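Putative cell invasion protein with MAC/Perforin domain (Bacteroides thetaiotaomicron VPI-5482, PDB 3KK7) is of unproven function but belongs to the membrane-attack complex/perforin (MACPF) family and may, as a putative cell invasion protein, act on membranes of other cells. Local coordinates at residues G219-L225 with S294-L298; E378-I384 with K457-I462; K407-P413 with S468-V474. All coordinates share one frame. Numbering follows the deposited sequence.

Interaction 1 lies in the MACPF domain, while interactions 2 and 3 lie about 10 Å apart, centre to centre, in the D2 domain; the centre of interaction 1 is more than 50 Å from either, on the opposite side of the chain's centre. Interaction 1 is an almost wholly buried antiparallel ladder of main-chain hydrogen bonds whose side chains range from alanine and serine to R221, K296 and L298. The other two are parallel, partly exposed pairings at different strands of one mixed sheet. They meet through the salt bridge from E378 OE2 to K407 NZ (2.9 Å) and through packing of M382 and P461 on Q470. Strands 457-459 and 468-472 follow each other in the chain.

Interaction 1 (G219-L225 with S294-L298); sequences GGRASAL and SIKTL
L298, in the m,t rotamer, lays its CD1 against CD of the extended R221 side chain (4.0 Å); the two residues face each other as an antiparallel hydrogen-bonded pair. Strands 220-225 and 294-298 are extended and run antiparallel at 167°, with axes 4.6 Å apart at the closest. R221 N reaches L298 O at 3.0 Å and L298 N reaches R221 O at 2.7 Å. The same reciprocal pair of hydrogen bonds recurs two residues on, S223 N to K296 O and K296 N to S223 O (both 2.9 Å), and again with L225 N to S294 O (2.9 Å) and S294 N to L225 O (3.0 Å). Between these rungs lie the non-hydrogen-bonded pairs A222 with T297 and A224 with I295, their CA atoms 4.3 and 4.2 Å apart; A224 CB touches I295 CG2 at 3.4 Å. This is part of the bent antiparallel sheet at the heart of the MACPF fold: at G219, phi/psi 158/-137, the chain turns a corner between strands 211-218 and 220-230. Pairing of 220-230 with 157-173 flanks the other edge, through backbone bonds from G220, A222 and A224. W323 of helix 321-326 packs on the face bearing A222 and T297. On the face bearing R221, S223 and K296, the guanidinium NH1 bonds I69 O and I336 O, and K296 NZ forms a salt bridge with D71.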
loop_
_atom_site.group_PDB
_atom_site.type_symbol
_atom_site.label_atom_id
_atom_site.label_comp_id
_atom_site.label_asym_id
_atom_site.label_seq_id
_atom_site.Cartn_x
_atom_site.Cartn_y
_atom_site.Cartn_z
ATOM N N GLY A 219 -4.836 -12.329 21.017
ATOM C CA GLY A 219 -5.773 -12.876 21.964
ATOM C C GLY A 219 -6.917 -13.573 21.265
ATOM O O GLY A 219 -6.692 -14.330 20.320
ATOM N N GLY A 220 -8.131 -13.326 21.768
ATOM C CA GLY A 220 -9.379 -13.754 21.130
ATOM C C GLY A 220 -10.314 -12.554 20.967
ATOM O O GLY A 220 -10.211 -11.612 21.700
ATOM N N ARG A 221 -11.214 -12.578 20.000
ATOM C CA ARG A 221 -12.146 -11.464 19.801
ATOM C C ARG A 221 -13.456 -11.953 19.235
ATOM O O ARG A 221 -13.444 -12.813 18.364
ATOM C CB ARG A 221 -11.564 -10.466 18.808
ATOM C CG ARG A 221 -12.500 -9.352 18.323
ATOM C CD ARG A 221 -11.723 -8.406 17.416
ATOM N NE ARG A 221 -12.475 -7.223 17.025
ATOM C CZ ARG A 221 -12.010 -6.270 16.219
ATOM N NH1 ARG A 221 -10.791 -6.355 15.707
ATOM N NH2 ARG A 221 -12.770 -5.238 15.905
ATOM N N ALA A 222 -14.576 -11.424 19.732
ATOM C CA ALA A 222 -15.846 -11.610 19.049
ATOM C C ALA A 222 -16.196 -10.264 18.424
ATOM O O ALA A 222 -16.068 -9.226 19.049
ATOM C CB ALA A 222 -16.916 -12.087 19.990
ATOM N N SER A 223 -16.612 -10.307 17.166
ATOM C CA SER A 223 -16.895 -9.140 16.357
ATOM C C SER A 223 -18.286 -9.313 15.825
ATOM O O SER A 223 -18.607 -10.349 15.280
ATOM C CB SER A 223 -15.943 -9.113 15.175
ATOM O OG SER A 223 -16.265 -8.036 14.328
ATOM N N ALA A 224 -19.127 -8.307 16.008
ATOM C CA ALA A 224 -20.515 -8.356 15.593
ATOM C C ALA A 224 -20.821 -7.092 14.790
ATOM O O ALA A 224 -20.445 -5.987 15.209
ATOM C CB ALA A 224 -21.431 -8.440 16.820
ATOM N N LEU A 225 -21.495 -7.264 13.651
ATOM C CA LEU A 225 -21.982 -6.143 12.861
ATOM C C LEU A 225 -23.490 -6.127 12.965
ATOM O O LEU A 225 -24.114 -7.183 13.061
ATOM C CB LEU A 225 -21.559 -6.268 11.401
ATOM C CG LEU A 225 -20.069 -6.501 11.175
ATOM C CD1 LEU A 225 -19.842 -6.850 9.721
ATOM C CD2 LEU A 225 -19.303 -5.270 11.592
ATOM N N SER A 294 -24.622 -10.141 12.762
ATOM C CA SER A 294 -23.828 -11.277 12.401
ATOM C C SER A 294 -22.565 -11.215 13.232
ATOM O O SER A 294 -21.993 -10.153 13.396
ATOM C CB SER A 294 -23.507 -11.245 10.904
ATOM O OG SER A 294 -22.538 -12.219 10.537
ATOM N N ILE A 295 -22.140 -12.344 13.782
ATOM C CA ILE A 295 -20.903 -12.362 14.532
ATOM C C ILE A 295 -19.859 -13.266 13.894
ATOM O O ILE A 295 -20.167 -14.081 13.013
ATOM C CB ILE A 295 -21.115 -12.765 15.973
ATOM C CG1 ILE A 295 -21.657 -14.179 16.075
ATOM C CG2 ILE A 295 -22.029 -11.800 16.650
ATOM C CD1 ILE A 295 -21.174 -14.837 17.346
ATOM N N LYS A 296 -18.628 -13.066 14.334
ATOM C CA LYS A 296 -17.481 -13.860 13.925
ATOM C C LYS A 296 -16.500 -13.820 15.064
ATOM O O LYS A 296 -16.243 -12.741 15.602
ATOM C CB LYS A 296 -16.797 -13.295 12.672
ATOM C CG LYS A 296 -15.668 -14.239 12.137
ATOM C CD LYS A 296 -15.090 -13.853 10.750
ATOM C CE LYS A 296 -14.133 -12.676 10.788
ATOM N NZ LYS A 296 -13.399 -12.564 9.490
ATOM N N THR A 297 -15.953 -14.974 15.444
ATOM C CA THR A 297 -14.958 -15.023 16.512
ATOM C C THR A 297 -13.601 -15.204 15.870
ATOM O O THR A 297 -13.480 -15.822 14.813
ATOM C CB THR A 297 -15.232 -16.129 17.534
ATOM O OG1 THR A 297 -15.422 -17.377 16.867
ATOM C CG2 THR A 297 -16.463 -15.812 18.347
ATOM N N LEU A 298 -12.596 -14.600 16.495
ATOM C CA LEU A 298 -11.217 -14.675 16.044
ATOM C C LEU A 298 -10.456 -15.413 17.122
ATOM O O LEU A 298 -10.383 -14.928 18.257
ATOM C CB LEU A 298 -10.611 -13.293 15.881
ATOM C CG LEU A 298 -11.252 -12.363 14.865
ATOM C CD1 LEU A 298 -10.410 -11.108 14.753
ATOM C CD2 LEU A 298 -11.372 -13.008 13.530
#

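Interaction 2 (E378-I384 with K457-I462); sequences EIIKMYI and KTINPI
K457, I459 and I380 have the largest areas buried by this short parallel pairing. Strands 378-384 and 457-459 run at 47° to each other with a closest axis distance of 4.8 Å, and pair K381 with T458 (CA to CA 4.8 Å) and M382 with I459 (5.1 Å). K457 contributes through both its main chain and its side chain: its carbonyl O accepts K381 N at 3.1 Å, and its long side chain, largely extended beyond chi1, brings NZ to E378 OE1 at 2.8 Å in a salt bridge. E378 is in the p rotamer, and its OE2 also bridges to K407. I459 takes the next steps of the ladder: its N donates to K381 O at 2.9 Å, and its O receives a weak bond from Y383 N at 3.5 Å. Its t,t side chain sets CG2 against I380 CD1 (3.5 Å) and M382 CB (4.4 Å). I380, in p,t, also lays CG2 on K457 CB at 3.7 Å. Beyond strand 457-459, P461 CD meets CG of M382, a selenomethionine, at 3.7 Å, and I462 CD1 approaches Y383 O at 3.5 Å. Strands 378-384 and 457-459 belong to the mixed sheet of the D2 domain; I379 and K381 pack on helix 429-443, whereas I459 and P461 touch strands 407-411 and 468-472. With three main-chain bonds, the last weak, the strand pairing itself is brief, so the contact joins it with an ion pair at one end and apolar packing that continues beyond the other.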
loop_
_atom_site.group_PDB
_atom_site.type_symbol
_atom_site.label_atom_id
_atom_site.label_comp_id
_atom_site.label_asym_id
_atom_site.label_seq_id
_atom_site.Cartn_x
_atom_site.Cartn_y
_atom_site.Cartn_z
ATOM N N GLU A 378 11.605 9.268 -24.657
ATOM C CA GLU A 378 10.975 10.326 -25.440
ATOM C C GLU A 378 11.813 11.603 -25.260
ATOM O O GLU A 378 12.106 12.005 -24.123
ATOM C CB GLU A 378 9.504 10.535 -25.047
ATOM C CG GLU A 378 9.254 10.892 -23.565
ATOM C CD GLU A 378 7.777 10.975 -23.198
ATOM O OE1 GLU A 378 6.980 11.335 -24.093
ATOM O OE2 GLU A 378 7.415 10.692 -22.019
ATOM N N ILE A 379 12.262 12.196 -26.371
ATOM C CA ILE A 379 13.023 13.452 -26.331
ATOM C C ILE A 379 11.993 14.567 -26.491
ATOM O O ILE A 379 11.409 14.743 -27.573
ATOM C CB ILE A 379 14.089 13.547 -27.457
ATOM C CG1 ILE A 379 15.053 12.347 -27.395
ATOM C CG2 ILE A 379 14.854 14.868 -27.346
ATOM C CD1 ILE A 379 15.650 11.952 -28.725
ATOM N N ILE A 380 11.750 15.300 -25.415
ATOM C CA ILE A 380 10.707 16.299 -25.418
ATOM C C ILE A 380 11.213 17.560 -24.746
ATOM O O ILE A 380 12.405 17.714 -24.547
ATOM C CB ILE A 380 9.426 15.751 -24.744
ATOM C CG1 ILE A 380 9.706 15.319 -23.296
ATOM C CG2 ILE A 380 8.875 14.580 -25.553
ATOM C CD1 ILE A 380 8.466 15.236 -22.412
ATOM N N LYS A 381 10.301 18.460 -24.412
ATOM C CA LYS A 381 10.644 19.757 -23.878
ATOM C C LYS A 381 10.342 19.822 -22.388
ATOM O O LYS A 381 9.290 19.367 -21.957
ATOM C CB LYS A 381 9.874 20.841 -24.630
ATOM C CG LYS A 381 10.360 21.025 -26.048
ATOM C CD LYS A 381 9.573 22.099 -26.808
ATOM C CE LYS A 381 10.201 22.361 -28.170
ATOM N NZ LYS A 381 9.231 22.810 -29.197
HETATM N N MSE A 382 11.284 20.380 -21.618
HETATM C CA MSE A 382 11.139 20.579 -20.171
HETATM C C MSE A 382 11.129 22.068 -19.869
HETATM O O MSE A 382 12.008 22.809 -20.306
HETATM C CB MSE A 382 12.288 19.913 -19.413
HETATM C CG MSE A 382 12.175 19.938 -17.899
HETATM SE SE MSE A 382 13.891 19.385 -17.137
HETATM C CE MSE A 382 14.034 20.618 -15.601
ATOM N N TYR A 383 10.105 22.493 -19.136
ATOM C CA TYR A 383 9.922 23.889 -18.793
ATOM C C TYR A 383 11.044 24.331 -17.877
ATOM O O TYR A 383 11.413 23.601 -16.959
ATOM C CB TYR A 383 8.574 24.080 -18.100
ATOM C CG TYR A 383 8.298 25.510 -17.722
ATOM C CD1 TYR A 383 8.044 26.465 -18.700
ATOM C CD2 TYR A 383 8.312 25.919 -16.392
ATOM C CE1 TYR A 383 7.799 27.790 -18.368
ATOM C CE2 TYR A 383 8.061 27.247 -16.053
ATOM C CZ TYR A 383 7.803 28.174 -17.052
ATOM O OH TYR A 383 7.545 29.484 -16.733
ATOM N N ILE A 384 11.599 25.509 -18.140
ATOM C CA ILE A 384 12.696 26.042 -17.329
ATOM C C ILE A 384 12.246 27.331 -16.659
ATOM O O ILE A 384 12.201 27.395 -15.432
ATOM C CB ILE A 384 14.007 26.295 -18.141
ATOM C CG1 ILE A 384 14.523 24.997 -18.764
ATOM C CG2 ILE A 384 15.093 26.887 -17.229
ATOM C CD1 ILE A 384 14.945 23.929 -17.739
ATOM N N LYS A 457 5.341 18.119 -26.958
ATOM C CA LYS A 457 5.108 17.511 -25.646
ATOM C C LYS A 457 5.962 18.225 -24.599
ATOM O O LYS A 457 7.181 18.314 -24.739
ATOM C CB LYS A 457 5.428 16.014 -25.647
ATOM C CG LYS A 457 4.468 15.202 -24.771
ATOM C CD LYS A 457 5.031 13.815 -24.357
ATOM C CE LYS A 457 3.920 12.867 -23.778
ATOM N NZ LYS A 457 4.409 11.588 -23.128
ATOM N N THR A 458 5.328 18.742 -23.552
ATOM C CA THR A 458 6.069 19.333 -22.443
ATOM C C THR A 458 6.018 18.423 -21.214
ATOM O O THR A 458 5.095 17.636 -21.039
ATOM C CB THR A 458 5.527 20.729 -22.078
ATOM O OG1 THR A 458 4.143 20.627 -21.738
ATOM C CG2 THR A 458 5.697 21.708 -23.236
ATOM N N ILE A 459 7.036 18.506 -20.374
ATOM C CA ILE A 459 6.997 17.853 -19.072
ATOM C C ILE A 459 7.543 18.866 -18.083
ATOM O O ILE A 459 8.611 19.446 -18.301
ATOM C CB ILE A 459 7.763 16.513 -19.064
ATOM C CG1 ILE A 459 7.475 15.747 -17.767
ATOM C CG2 ILE A 459 9.249 16.722 -19.285
ATOM C CD1 ILE A 459 7.945 14.292 -17.780
ATOM N N ASN A 460 6.779 19.121 -17.024
ATOM C CA ASN A 460 7.132 20.156 -16.045
ATOM C C ASN A 460 7.365 19.618 -14.597
ATOM O O ASN A 460 6.440 19.563 -13.780
ATOM C CB ASN A 460 6.059 21.239 -16.064
ATOM C CG ASN A 460 6.415 22.419 -15.193
ATOM O OD1 ASN A 460 7.600 22.749 -15.009
ATOM N ND2 ASN A 460 5.390 23.069 -14.640
ATOM N N PRO A 461 8.614 19.223 -14.283
ATOM C CA PRO A 461 8.976 18.711 -12.956
ATOM C C PRO A 461 9.262 19.807 -11.923
ATOM O O PRO A 461 9.150 19.537 -10.727
ATOM C CB PRO A 461 10.256 17.915 -13.229
ATOM C CG PRO A 461 10.903 18.651 -14.351
ATOM C CD PRO A 461 9.774 19.206 -15.202
ATOM N N ILE A 462 9.637 21.014 -12.382
ATOM C CA ILE A 462 9.904 22.175 -11.495
ATOM C C ILE A 462 8.614 22.607 -10.752
ATOM O O ILE A 462 8.676 22.950 -9.563
ATOM C CB ILE A 462 10.581 23.396 -12.267
ATOM C CG1 ILE A 462 11.946 22.981 -12.872
ATOM C CG2 ILE A 462 10.750 24.638 -11.327
ATOM C CD1 ILE A 462 12.654 24.061 -13.734
#

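Interaction 3 (K407-P413 with S468-V474); sequences KLIFSNP and SFQINNV
F469 N to K407 O and I409 N to F469 O, both 2.7 Å, open a parallel ladder that I471 N continues to I409 O at 2.9 Å. S411 N to I471 O (3.1 Å) is weak, and N473 N to S411 O (3.3 Å) follows. Nearby, S411 OG donates to N472 OD1 at 3.1 Å. Strands 407-411 and 468-472 cross at 32°, 4.7 Å apart at the closest, in the register K407-S468, L408-F469 and I409-Q470. On the face bearing L408 and F469, L408 CD2 meets F469 CD1 at 3.8 Å and L408 CB meets I471 CD1 at 4.0 Å. The F410 ring (chi1 m) takes V474 CG1 over one face in a CH-pi contact, 3.8 Å from the centroid. On the sheet face bearing I409 and S468, I409 CD1 lies 3.4 Å from S468 OG, and I409 packs on M382 and P461. Within the D2 sheet, strand 407-411 lies between 392-401 and 468-472; I471 and V474 reach Y499 of strand 499-504. Backbone bonding is thus tightest at the K407 end and loosens toward S411, where the S411 OG to N472 OD1 bond and the CH-pi contact of V474 on F410 are added.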
loop_
_atom_site.group_PDB
_atom_site.type_symbol
_atom_site.label_atom_id
_atom_site.label_comp_id
_atom_site.label_asym_id
_atom_site.label_seq_id
_atom_site.Cartn_x
_atom_site.Cartn_y
_atom_site.Cartn_z
ATOM N N LYS A 407 8.342 8.511 -15.433
ATOM C CA LYS A 407 9.119 9.309 -16.365
ATOM C C LYS A 407 10.390 9.799 -15.682
ATOM O O LYS A 407 10.341 10.629 -14.778
ATOM C CB LYS A 407 8.289 10.488 -16.908
ATOM C CG LYS A 407 6.888 10.088 -17.348
ATOM C CD LYS A 407 6.341 10.882 -18.522
ATOM C CE LYS A 407 5.017 10.289 -19.021
ATOM N NZ LYS A 407 4.998 10.037 -20.495
ATOM N N LEU A 408 11.529 9.261 -16.115
ATOM C CA LEU A 408 12.826 9.650 -15.577
ATOM C C LEU A 408 13.469 10.652 -16.540
ATOM O O LEU A 408 14.129 10.283 -17.518
ATOM C CB LEU A 408 13.712 8.413 -15.333
ATOM C CG LEU A 408 13.036 7.228 -14.606
ATOM C CD1 LEU A 408 14.000 6.048 -14.400
ATOM C CD2 LEU A 408 12.476 7.697 -13.282
ATOM N N ILE A 409 13.238 11.929 -16.249
ATOM C CA ILE A 409 13.782 13.047 -17.013
ATOM C C ILE A 409 15.279 13.131 -16.757
ATOM O O ILE A 409 15.684 13.272 -15.618
ATOM C CB ILE A 409 13.163 14.399 -16.545
ATOM C CG1 ILE A 409 11.637 14.362 -16.525
ATOM C CG2 ILE A 409 13.590 15.531 -17.446
ATOM C CD1 ILE A 409 11.022 15.543 -15.780
ATOM N N PHE A 410 16.086 13.035 -17.816
ATOM C CA PHE A 410 17.555 13.224 -17.738
ATOM C C PHE A 410 17.855 14.710 -17.966
ATOM O O PHE A 410 18.117 15.154 -19.087
ATOM C CB PHE A 410 18.269 12.425 -18.816
ATOM C CG PHE A 410 18.130 10.929 -18.699
ATOM C CD1 PHE A 410 17.344 10.325 -17.747
ATOM C CD2 PHE A 410 18.779 10.116 -19.605
ATOM C CE1 PHE A 410 17.242 8.930 -17.690
ATOM C CE2 PHE A 410 18.678 8.730 -19.546
ATOM C CZ PHE A 410 17.912 8.144 -18.591
ATOM N N SER A 411 17.814 15.477 -16.890
ATOM C CA SER A 411 17.909 16.931 -16.978
ATOM C C SER A 411 19.326 17.428 -17.055
ATOM O O SER A 411 20.257 16.724 -16.659
ATOM C CB SER A 411 17.219 17.568 -15.777
ATOM O OG SER A 411 17.183 16.648 -14.697
ATOM N N ASN A 412 19.464 18.654 -17.577
ATOM C CA ASN A 412 20.738 19.386 -17.648
ATOM C C ASN A 412 20.625 20.568 -16.684
ATOM O O ASN A 412 20.035 21.598 -17.024
ATOM C CB ASN A 412 21.030 19.883 -19.084
ATOM C CG ASN A 412 20.958 18.746 -20.151
ATOM O OD1 ASN A 412 20.396 17.660 -19.902
ATOM N ND2 ASN A 412 21.522 19.011 -21.353
ATOM N N PRO A 413 21.174 20.426 -15.465
ATOM C CA PRO A 413 20.935 21.463 -14.462
ATOM C C PRO A 413 21.547 22.817 -14.848
ATOM O O PRO A 413 21.117 23.848 -14.329
ATOM C CB PRO A 413 21.563 20.875 -13.195
ATOM C CG PRO A 413 22.627 19.961 -13.685
ATOM C CD PRO A 413 22.126 19.405 -14.987
ATOM N N SER A 468 6.678 12.340 -12.673
ATOM C CA SER A 468 8.045 12.490 -13.216
ATOM C C SER A 468 9.142 12.583 -12.147
ATOM O O SER A 468 8.901 13.062 -11.058
ATOM C CB SER A 468 8.141 13.709 -14.138
ATOM O OG SER A 468 8.632 14.859 -13.456
ATOM N N PHE A 469 10.347 12.124 -12.476
ATOM C CA PHE A 469 11.527 12.368 -11.634
ATOM C C PHE A 469 12.630 13.015 -12.469
ATOM O O PHE A 469 12.772 12.724 -13.667
ATOM C CB PHE A 469 12.044 11.068 -11.029
ATOM C CG PHE A 469 11.006 10.320 -10.262
ATOM C CD1 PHE A 469 10.064 9.547 -10.921
ATOM C CD2 PHE A 469 10.937 10.415 -8.893
ATOM C CE1 PHE A 469 9.085 8.879 -10.226
ATOM C CE2 PHE A 469 9.953 9.728 -8.189
ATOM C CZ PHE A 469 9.029 8.972 -8.855
ATOM N N GLN A 470 13.394 13.897 -11.823
ATOM C CA GLN A 470 14.582 14.538 -12.409
ATOM C C GLN A 470 15.853 13.858 -11.957
ATOM O O GLN A 470 16.087 13.732 -10.764
ATOM C CB GLN A 470 14.705 15.970 -11.935
ATOM C CG GLN A 470 13.685 16.943 -12.494
ATOM C CD GLN A 470 14.196 18.387 -12.452
ATOM O OE1 GLN A 470 15.380 18.639 -12.231
ATOM N NE2 GLN A 470 13.309 19.329 -12.687
ATOM N N ILE A 471 16.665 13.422 -12.917
ATOM C CA ILE A 471 18.013 12.941 -12.638
ATOM C C ILE A 471 18.985 13.816 -13.427
ATOM O O ILE A 471 19.061 13.737 -14.663
ATOM C CB ILE A 471 18.243 11.471 -13.030
ATOM C CG1 ILE A 471 17.019 10.590 -12.780
ATOM C CG2 ILE A 471 19.450 10.917 -12.251
ATOM C CD1 ILE A 471 17.167 9.205 -13.423
ATOM N N ASN A 472 19.710 14.669 -12.709
ATOM C CA ASN A 472 20.684 15.576 -13.333
ATOM C C ASN A 472 21.920 14.839 -13.776
ATOM O O ASN A 472 22.293 13.832 -13.174
ATOM C CB ASN A 472 21.145 16.652 -12.356
ATOM C CG ASN A 472 20.038 17.567 -11.919
ATOM O OD1 ASN A 472 19.141 17.901 -12.701
ATOM N ND2 ASN A 472 20.106 18.015 -10.667
ATOM N N ASN A 473 22.569 15.368 -14.810
ATOM C CA ASN A 473 23.869 14.871 -15.241
ATOM C C ASN A 473 23.893 13.362 -15.470
ATOM O O ASN A 473 24.843 12.686 -15.055
ATOM C CB ASN A 473 24.926 15.243 -14.199
ATOM C CG ASN A 473 24.873 16.699 -13.822
ATOM O OD1 ASN A 473 24.594 17.548 -14.664
ATOM N ND2 ASN A 473 25.141 17.005 -12.558
ATOM N N VAL A 474 22.849 12.830 -16.107
ATOM C CA VAL A 474 22.831 11.406 -16.413
ATOM C C VAL A 474 23.879 11.185 -17.467
ATOM O O VAL A 474 23.958 11.945 -18.426
ATOM C CB VAL A 474 21.482 10.903 -16.906
ATOM C CG1 VAL A 474 21.659 9.580 -17.639
ATOM C CG2 VAL A 474 20.518 10.751 -15.733
#